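Local coordinates for protein alpha-L-rhamnosidase (PDB 4XHC) that probably hydrolyses terminal alpha-L-rhamnose residues from rhamnosides, as a two-domain glycoside hydrolase of family GH78, at residues T34-F39 / G276-D281; A49-A54 / A198-S203; G100-G105 / L227-Q232. One frame throughout, in Å; residues are numbered along the deposited sequence.

Contact 1. Residues T34-F39 / G276-D281. With SO4 (sulfate ion), chain E.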
loop_
_atom_site.group_PDB
_atom_site.type_symbol
_atom_site.label_atom_id
_atom_site.label_comp_id
_atom_site.label_asym_id
_atom_site.label_seq_id
_atom_site.Cartn_x
_atom_site.Cartn_y
_atom_site.Cartn_z
ATOM N N THR A 34 14.867 -1.478 -34.198
ATOM C CA THR A 34 15.889 -0.539 -34.688
ATOM C C THR A 34 15.636 0.848 -34.081
ATOM O O THR A 34 14.550 1.405 -34.196
ATOM C CB THR A 34 15.904 -0.450 -36.251
ATOM O OG1 THR A 34 16.478 -1.643 -36.809
ATOM C CG2 THR A 34 16.711 0.755 -36.756
ATOM N N ARG A 35 16.664 1.404 -33.458
ATOM C CA ARG A 35 16.579 2.707 -32.827
ATOM C C ARG A 35 17.136 3.747 -33.820
ATOM O O ARG A 35 18.066 3.439 -34.557
ATOM C CB ARG A 35 17.400 2.656 -31.533
ATOM C CG ARG A 35 17.084 3.727 -30.501
ATOM C CD ARG A 35 17.634 3.359 -29.120
ATOM N NE ARG A 35 16.701 2.487 -28.408
ATOM C CZ ARG A 35 15.651 2.907 -27.700
ATOM N NH1 ARG A 35 15.384 4.204 -27.571
ATOM N NH2 ARG A 35 14.860 2.018 -27.109
ATOM N N HIS A 36 16.554 4.951 -33.861
ATOM C CA HIS A 36 17.097 6.078 -34.653
ATOM C C HIS A 36 17.412 7.272 -33.751
ATOM O O HIS A 36 16.541 8.109 -33.513
ATOM C CB HIS A 36 16.109 6.523 -35.729
ATOM C CG HIS A 36 15.919 5.524 -36.823
ATOM N ND1 HIS A 36 14.847 4.658 -36.859
ATOM C CD2 HIS A 36 16.669 5.244 -37.914
ATOM C CE1 HIS A 36 14.943 3.884 -37.924
ATOM N NE2 HIS A 36 16.039 4.221 -38.581
ATOM N N PRO A 37 18.660 7.361 -33.246
ATOM C CA PRO A 37 18.981 8.356 -32.214
ATOM C C PRO A 37 18.610 9.793 -32.586
ATOM O O PRO A 37 18.170 10.553 -31.724
ATOM C CB PRO A 37 20.500 8.217 -32.044
ATOM C CG PRO A 37 20.813 6.838 -32.509
ATOM C CD PRO A 37 19.840 6.558 -33.616
ATOM N N ASN A 38 18.801 10.154 -33.851
ATOM C CA ASN A 38 18.478 11.501 -34.342
ATOM C C ASN A 38 16.994 11.860 -34.131
ATOM O O ASN A 38 16.680 12.916 -33.570
ATOM C CB ASN A 38 18.920 11.694 -35.817
ATOM C CG ASN A 38 18.647 10.465 -36.705
ATOM O OD1 ASN A 38 19.246 9.391 -36.529
ATOM N ND2 ASN A 38 17.753 10.629 -37.680
ATOM N N PHE A 39 16.093 10.972 -34.548
ATOM C CA PHE A 39 14.660 11.207 -34.381
ATOM C C PHE A 39 14.268 11.286 -32.905
ATOM O O PHE A 39 13.407 12.087 -32.540
ATOM C CB PHE A 39 13.809 10.125 -35.072
ATOM C CG PHE A 39 13.941 10.078 -36.582
ATOM C CD1 PHE A 39 14.437 11.155 -37.319
ATOM C CD2 PHE A 39 13.528 8.945 -37.274
ATOM C CE1 PHE A 39 14.540 11.082 -38.703
ATOM C CE2 PHE A 39 13.631 8.873 -38.654
ATOM C CZ PHE A 39 14.138 9.939 -39.369
ATOM N N GLY A 276 11.086 6.910 -34.453
ATOM C CA GLY A 276 12.407 6.776 -33.830
ATOM C C GLY A 276 12.776 5.394 -33.322
ATOM O O GLY A 276 13.947 5.125 -33.038
ATOM N N HIS A 277 11.780 4.527 -33.171
ATOM C CA HIS A 277 12.031 3.166 -32.732
ATOM C C HIS A 277 11.032 2.242 -33.400
ATOM O O HIS A 277 9.859 2.206 -33.029
ATOM C CB HIS A 277 11.948 3.077 -31.206
ATOM C CG HIS A 277 12.489 1.799 -30.639
ATOM N ND1 HIS A 277 12.117 1.323 -29.403
ATOM C CD2 HIS A 277 13.366 0.899 -31.137
ATOM C CE1 HIS A 277 12.738 0.186 -29.161
ATOM N NE2 HIS A 277 13.503 -0.095 -30.199
ATOM N N THR A 278 11.515 1.516 -34.403
ATOM C CA THR A 278 10.673 0.701 -35.274
ATOM C C THR A 278 11.094 -0.756 -35.257
ATOM O O THR A 278 12.104 -1.118 -34.637
ATOM C CB THR A 278 10.769 1.174 -36.744
ATOM O OG1 THR A 278 12.058 0.846 -37.288
ATOM C CG2 THR A 278 10.551 2.679 -36.841
ATOM N N ARG A 279 10.307 -1.590 -35.936
ATOM C CA ARG A 279 10.710 -2.962 -36.198
ATOM C C ARG A 279 11.866 -2.870 -37.180
ATOM O O ARG A 279 11.992 -1.868 -37.873
ATOM C CB ARG A 279 9.548 -3.773 -36.768
ATOM C CG ARG A 279 9.738 -5.279 -36.639
ATOM C CD ARG A 279 8.445 -6.043 -36.859
ATOM N NE ARG A 279 8.011 -5.949 -38.247
ATOM C CZ ARG A 279 6.860 -6.417 -38.719
ATOM N NH1 ARG A 279 5.988 -7.025 -37.926
ATOM N NH2 ARG A 279 6.581 -6.263 -40.001
ATOM N N GLU A 280 12.712 -3.890 -37.238
ATOM C CA GLU A 280 13.949 -3.795 -38.017
ATOM C C GLU A 280 13.678 -3.650 -39.513
ATOM O O GLU A 280 14.452 -3.015 -40.213
ATOM C CB GLU A 280 14.895 -4.973 -37.714
ATOM C CG GLU A 280 15.265 -5.877 -38.889
ATOM C CD GLU A 280 16.227 -6.995 -38.501
ATOM O OE1 GLU A 280 17.331 -6.689 -37.994
ATOM O OE2 GLU A 280 15.874 -8.187 -38.708
ATOM N N ASP A 281 12.578 -4.224 -39.995
ATOM C CA ASP A 281 12.162 -4.041 -41.392
ATOM C C ASP A 281 11.515 -2.675 -41.667
ATOM O O ASP A 281 11.063 -2.426 -42.781
ATOM C CB ASP A 281 11.221 -5.173 -41.835
ATOM C CG ASP A 281 9.832 -5.074 -41.214
ATOM O OD1 ASP A 281 9.635 -4.310 -40.241
ATOM O OD2 ASP A 281 8.923 -5.769 -41.705
HETATM S S SO4 E . 16.587 -1.525 -28.357
HETATM O O1 SO4 E . 15.726 -0.322 -28.303
HETATM O O2 SO4 E . 16.112 -2.423 -29.441
HETATM O O3 SO4 E . 17.990 -1.089 -28.588
HETATM O O4 SO4 E . 16.505 -2.243 -27.065
#

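Contact 2. Residues A49-A54 / A198-S203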
loop_
_atom_site.group_PDB
_atom_site.type_symbol
_atom_site.label_atom_id
_atom_site.label_comp_id
_atom_site.label_asym_id
_atom_site.label_seq_id
_atom_site.Cartn_x
_atom_site.Cartn_y
_atom_site.Cartn_z
ATOM N N ALA A 49 6.085 20.785 -20.654
ATOM C CA ALA A 49 5.954 20.999 -19.218
ATOM C C ALA A 49 4.501 20.729 -18.816
ATOM O O ALA A 49 3.573 21.004 -19.584
ATOM C CB ALA A 49 6.365 22.418 -18.852
ATOM N N LEU A 50 4.318 20.168 -17.624
ATOM C CA LEU A 50 2.992 19.890 -17.100
ATOM C C LEU A 50 2.575 20.985 -16.137
ATOM O O LEU A 50 3.362 21.411 -15.308
ATOM C CB LEU A 50 2.994 18.556 -16.363
ATOM C CG LEU A 50 3.301 17.318 -17.198
ATOM C CD1 LEU A 50 3.490 16.095 -16.306
ATOM C CD2 LEU A 50 2.180 17.094 -18.201
ATOM N N SER A 51 1.346 21.459 -16.258
ATOM C CA SER A 51 0.804 22.395 -15.286
ATOM C C SER A 51 0.084 21.607 -14.198
ATOM O O SER A 51 -0.673 20.686 -14.488
ATOM C CB SER A 51 -0.153 23.384 -15.956
ATOM O OG SER A 51 -1.435 22.807 -16.140
ATOM N N ARG A 52 0.315 21.992 -12.951
ATOM C CA ARG A 52 -0.242 21.319 -11.780
ATOM C C ARG A 52 -1.176 22.316 -11.092
ATOM O O ARG A 52 -0.810 23.468 -10.913
ATOM C CB ARG A 52 0.918 20.860 -10.876
ATOM C CG ARG A 52 0.580 20.442 -9.444
ATOM C CD ARG A 52 1.820 19.942 -8.693
ATOM N NE ARG A 52 2.358 18.711 -9.299
ATOM C CZ ARG A 52 2.437 17.507 -8.711
ATOM N NH1 ARG A 52 2.044 17.311 -7.447
ATOM N NH2 ARG A 52 2.937 16.480 -9.399
ATOM N N GLN A 53 -2.385 21.891 -10.732
ATOM C CA GLN A 53 -3.384 22.809 -10.169
ATOM C C GLN A 53 -4.338 22.136 -9.171
ATOM O O GLN A 53 -5.009 21.161 -9.512
ATOM C CB GLN A 53 -4.180 23.430 -11.307
ATOM C CG GLN A 53 -5.286 24.366 -10.857
ATOM C CD GLN A 53 -5.690 25.355 -11.936
ATOM O OE1 GLN A 53 -5.474 25.129 -13.132
ATOM N NE2 GLN A 53 -6.279 26.466 -11.515
ATOM N N ALA A 54 -4.415 22.680 -7.955
ATOM C CA ALA A 54 -5.200 22.080 -6.853
ATOM C C ALA A 54 -6.721 22.247 -6.997
ATOM O O ALA A 54 -7.198 23.279 -7.458
ATOM C CB ALA A 54 -4.750 22.655 -5.519
ATOM N N ALA A 198 -4.325 18.411 -9.999
ATOM C CA ALA A 198 -4.601 17.951 -11.369
ATOM C C ALA A 198 -3.527 18.397 -12.359
ATOM O O ALA A 198 -3.003 19.510 -12.269
ATOM C CB ALA A 198 -5.961 18.447 -11.826
ATOM N N VAL A 199 -3.217 17.527 -13.312
ATOM C CA VAL A 199 -2.161 17.790 -14.282
ATOM C C VAL A 199 -2.650 17.649 -15.712
ATOM O O VAL A 199 -3.562 16.874 -15.994
ATOM C CB VAL A 199 -0.928 16.862 -14.085
ATOM C CG1 VAL A 199 -0.213 17.194 -12.785
ATOM C CG2 VAL A 199 -1.316 15.380 -14.139
ATOM N N THR A 200 -1.980 18.379 -16.601
ATOM C CA THR A 200 -2.229 18.361 -18.039
ATOM C C THR A 200 -1.136 19.191 -18.711
ATOM O O THR A 200 -0.522 20.047 -18.073
ATOM C CB THR A 200 -3.619 18.950 -18.396
ATOM O OG1 THR A 200 -3.843 18.872 -19.811
ATOM C CG2 THR A 200 -3.737 20.412 -17.948
ATOM N N SER A 201 -0.894 18.929 -19.994
ATOM C CA SER A 201 -0.026 19.773 -20.804
ATOM C C SER A 201 -0.859 20.739 -21.627
ATOM O O SER A 201 -0.308 21.558 -22.347
ATOM C CB SER A 201 0.840 18.932 -21.733
ATOM O OG SER A 201 0.034 18.183 -22.623
ATOM N N ALA A 202 -2.181 20.643 -21.527
ATOM C CA ALA A 202 -3.073 21.536 -22.254
ATOM C C ALA A 202 -3.540 22.677 -21.351
ATOM O O ALA A 202 -4.727 22.815 -21.054
ATOM C CB ALA A 202 -4.262 20.755 -22.793
ATOM N N SER A 203 -2.588 23.496 -20.929
ATOM C CA SER A 203 -2.856 24.579 -19.997
ATOM C C SER A 203 -2.912 25.934 -20.690
ATOM O O SER A 203 -2.996 26.957 -20.018
ATOM C CB SER A 203 -1.764 24.599 -18.936
ATOM O OG SER A 203 -0.495 24.656 -19.555
#

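Contact 3. Residues G100-G105 / L227-Q232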
loop_
_atom_site.group_PDB
_atom_site.type_symbol
_atom_site.label_atom_id
_atom_site.label_comp_id
_atom_site.label_asym_id
_atom_site.label_seq_id
_atom_site.Cartn_x
_atom_site.Cartn_y
_atom_site.Cartn_z
ATOM N N GLY A 100 -16.689 16.046 -8.198
ATOM C CA GLY A 100 -17.517 16.973 -8.989
ATOM C C GLY A 100 -17.259 16.972 -10.487
ATOM O O GLY A 100 -18.161 17.243 -11.262
ATOM N N SER A 101 -16.023 16.692 -10.892
ATOM C CA SER A 101 -15.675 16.506 -12.302
ATOM C C SER A 101 -14.670 15.344 -12.427
ATOM O O SER A 101 -14.410 14.620 -11.461
ATOM C CB SER A 101 -15.098 17.799 -12.892
ATOM O OG SER A 101 -15.139 17.783 -14.314
ATOM N N HIS A 102 -14.117 15.170 -13.620
ATOM C CA HIS A 102 -13.159 14.112 -13.895
ATOM C C HIS A 102 -11.755 14.696 -13.800
ATOM O O HIS A 102 -11.437 15.646 -14.510
ATOM C CB HIS A 102 -13.410 13.580 -15.300
ATOM C CG HIS A 102 -12.560 12.408 -15.665
ATOM N ND1 HIS A 102 -12.980 11.110 -15.483
ATOM C CD2 HIS A 102 -11.325 12.334 -16.215
ATOM C CE1 HIS A 102 -12.036 10.287 -15.897
ATOM N NE2 HIS A 102 -11.020 11.003 -16.344
ATOM N N TYR A 103 -10.918 14.140 -12.927
ATOM C CA TYR A 103 -9.575 14.673 -12.716
ATOM C C TYR A 103 -8.486 13.618 -12.926
ATOM O O TYR A 103 -8.701 12.424 -12.723
ATOM C CB TYR A 103 -9.449 15.269 -11.311
ATOM C CG TYR A 103 -10.320 16.481 -11.068
ATOM C CD1 TYR A 103 -9.933 17.744 -11.499
ATOM C CD2 TYR A 103 -11.526 16.367 -10.389
ATOM C CE1 TYR A 103 -10.728 18.856 -11.263
ATOM C CE2 TYR A 103 -12.327 17.472 -10.149
ATOM C CZ TYR A 103 -11.927 18.714 -10.586
ATOM O OH TYR A 103 -12.735 19.802 -10.341
ATOM N N VAL A 104 -7.318 14.090 -13.344
ATOM C CA VAL A 104 -6.132 13.271 -13.473
ATOM C C VAL A 104 -5.082 13.925 -12.621
ATOM O O VAL A 104 -4.740 15.078 -12.865
ATOM C CB VAL A 104 -5.613 13.274 -14.913
ATOM C CG1 VAL A 104 -4.392 12.377 -15.036
ATOM C CG2 VAL A 104 -6.718 12.857 -15.866
ATOM N N GLY A 105 -4.552 13.220 -11.634
ATOM C CA GLY A 105 -3.557 13.844 -10.783
ATOM C C GLY A 105 -3.218 13.136 -9.491
ATOM O O GLY A 105 -3.389 11.930 -9.357
ATOM N N LEU A 227 -10.189 15.635 -24.082
ATOM C CA LEU A 227 -8.881 15.794 -24.708
ATOM C C LEU A 227 -7.881 16.349 -23.698
ATOM O O LEU A 227 -6.748 15.880 -23.623
ATOM C CB LEU A 227 -8.958 16.710 -25.941
ATOM C CG LEU A 227 -7.611 17.008 -26.615
ATOM C CD1 LEU A 227 -6.931 15.735 -27.103
ATOM C CD2 LEU A 227 -7.803 17.986 -27.760
ATOM N N GLN A 228 -8.310 17.345 -22.933
ATOM C CA GLN A 228 -7.441 17.989 -21.966
ATOM C C GLN A 228 -6.805 17.002 -21.000
ATOM O O GLN A 228 -5.619 17.089 -20.718
ATOM C CB GLN A 228 -8.214 19.028 -21.175
ATOM C CG GLN A 228 -7.363 19.730 -20.135
ATOM C CD GLN A 228 -8.066 20.924 -19.546
ATOM O OE1 GLN A 228 -8.894 20.785 -18.646
ATOM N NE2 GLN A 228 -7.745 22.109 -20.052
ATOM N N ASN A 229 -7.594 16.071 -20.490
ATOM C CA ASN A 229 -7.072 15.109 -19.525
ATOM C C ASN A 229 -6.183 14.040 -20.170
ATOM O O ASN A 229 -5.316 13.464 -19.508
ATOM C CB ASN A 229 -8.205 14.485 -18.697
ATOM C CG ASN A 229 -8.789 15.460 -17.676
ATOM O OD1 ASN A 229 -8.255 16.545 -17.458
ATOM N ND2 ASN A 229 -9.898 15.083 -17.061
ATOM N N CYS A 230 -6.377 13.804 -21.461
ATOM C CA CYS A 230 -5.543 12.869 -22.202
ATOM C C CYS A 230 -4.203 13.490 -22.636
ATOM O O CYS A 230 -3.230 12.770 -22.862
ATOM C CB CYS A 230 -6.321 12.319 -23.404
ATOM S SG CYS A 230 -7.519 11.033 -22.965
ATOM N N MET A 231 -4.153 14.817 -22.748
ATOM C CA MET A 231 -2.921 15.516 -23.134
ATOM C C MET A 231 -1.968 15.691 -21.955
ATOM O O MET A 231 -2.194 16.528 -21.090
ATOM C CB MET A 231 -3.236 16.877 -23.765
ATOM C CG MET A 231 -3.742 16.770 -25.198
ATOM S SD MET A 231 -4.225 18.355 -25.912
ATOM C CE MET A 231 -2.622 19.142 -26.073
ATOM N N GLN A 232 -0.919 14.874 -21.934
ATOM C CA GLN A 232 0.052 14.841 -20.846
ATOM C C GLN A 232 1.444 14.983 -21.469
ATOM O O GLN A 232 1.643 15.893 -22.273
ATOM C CB GLN A 232 -0.107 13.547 -20.039
ATOM C CG GLN A 232 -1.487 13.374 -19.402
ATOM C CD GLN A 232 -1.724 14.303 -18.226
ATOM O OE1 GLN A 232 -0.788 14.659 -17.495
ATOM N NE2 GLN A 232 -2.981 14.694 -18.026
#

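Contact 1. Residues T34-F39 / G276-D281
R35 and H277 both close on sulfate O1, from directions roughly at right angles. R35 grips it with NE and NH2, the NH2 bond to O1 measuring 2.8 Å, and keeps it at the edge of the guanidinium, in its plane. H277 brings NE2 to 2.9 Å from the same O1. NH2 of R35 also rides over one face of the H277 imidazole, 3.4 Å above its plane and nearer the ring's margin than its centre, the two planes 37° apart. A bend at chi3 (-84°) swings the arginine end round to that position. NH2 also bonds to V294 O, and A296 N bonds to H277 ND1; the anion itself probably comes from the crystallisation liquor. Beneath runs a two-stranded antiparallel sheet that pairs N-terminal strand 33-35 with strand 277-279, just after helix 264-276 of the catalytic domain; R35 and H277 are its non-hydrogen-bonded pair, both side chains on one face, which is why they meet. T34 and T278 form the hydrogen-bonded pair, T34 N 2.8 Å from T278 O and T278 N 3.0 Å from T34 O. H36 N reaches G276 O at 2.7 Å, and F39 CB lies 3.8 Å from G276 CA.

Contact 2. Residues A49-A54 / A198-S203
L50 lays one methyl, CD2, alongside the peptide between T200 and S201, 4.0 Å from S201 N; with CG turned away from its own carbonyl (chi1 -63°), the methyl reaches across to that peptide. One residue on, S51 turns to the other side, its CB and OG meeting S203 CB where the chain curls back after the strand. S51 also shares its face with T200, whose CG2 lies 3.8 Å from S51 OG. The backbones between are antiparallel, with S51-T200 and Q53-A198 as hydrogen-bonded pairs and R52-V199 as the non-hydrogen-bonded pair between them. S51 N donates to T200 O (3.0 Å), while the return bond from T200 N to S51 O is weak at 3.4 Å. At the far end both bonds are 2.9 Å: Q53 N to A198 O and A198 N to Q53 O. This joins strand 51-55, outermost in its four-stranded antiparallel sheet, to strand 187-200. Beyond T200 the chain makes an ST turn, A202 N bonding to T200 OG1 at 3.0 Å; that hydroxyl also meets Q228 O and M231 O, and S201 OG meets Q232 O. The pairing thus rests mainly on main-chain bonds, with modest side-chain packing, whereas the hydroxyls of T200 and S201 are turned to the end of helix 214-230 and the residues just after it, which implies that this strand end is held by two partners at once.

Contact 3. Residues G100-G105 / L227-Q232
N229 ends its side chain against H102: ND2 donates to H102 O at 3.0 Å and lies at the edge of the H102 imidazole, beside CD2. The bond comes from well above the carbonyl plane, 61° out of it, though the oxygen stays close to the plane of the N229 amide. The amide nitrogen meets the ring edge, with the ring and amide planes 28° apart. Next to this polar touch the packing is close and buried. V104 and N229 pass antiparallel, flank to flank, bringing V104 CG2 to 3.6 Å from N229 CB. The other methyl, CG1, is 4.0 Å from Q232 NE2. Q232 folds at chi2 (-72°) back over the helix end, and its NE2 bonds to N229 O at 3.0 Å and also to V199 O; one amide nitrogen therefore serves both the last helical turn and strand 187-200. The looser side lies toward the partly exposed G100 and S101, which keep clear of the helix, while Y103 points away from the helix and its ring meets that of H55. Q228, also partly exposed, sends NE2 to A202 O rather than across to 100-105. Short strand 102-104 belongs to the N-terminal beta domain, and helix 214-230 opens the helical catalytic domain, so this is a domain interface, consistent with the beta domain packed against an (alpha/alpha)6 barrel in family GH78.

From the N terminus, residues 34-39 wait until 276-281 for their partner, so contact 1 closes a loop of 236 residues that encloses both other contacts. Helix 37-45 then leads to strand 51-55, where contact 2 opens; it closes at the end of strand 187-200. Contact 3 starts within that span, at 100-105, but ends beyond it, on helix 214-230, so contacts 2 and 3 cross. Their centres are 9 Å apart and they touch, sharing the junction of strand end and helix end that joins the beta domain to helix 214-230 of the catalytic domain. Contact 1 stands about 16 Å from either at the nearest atoms, fixing the N-terminal residues to the helical domain.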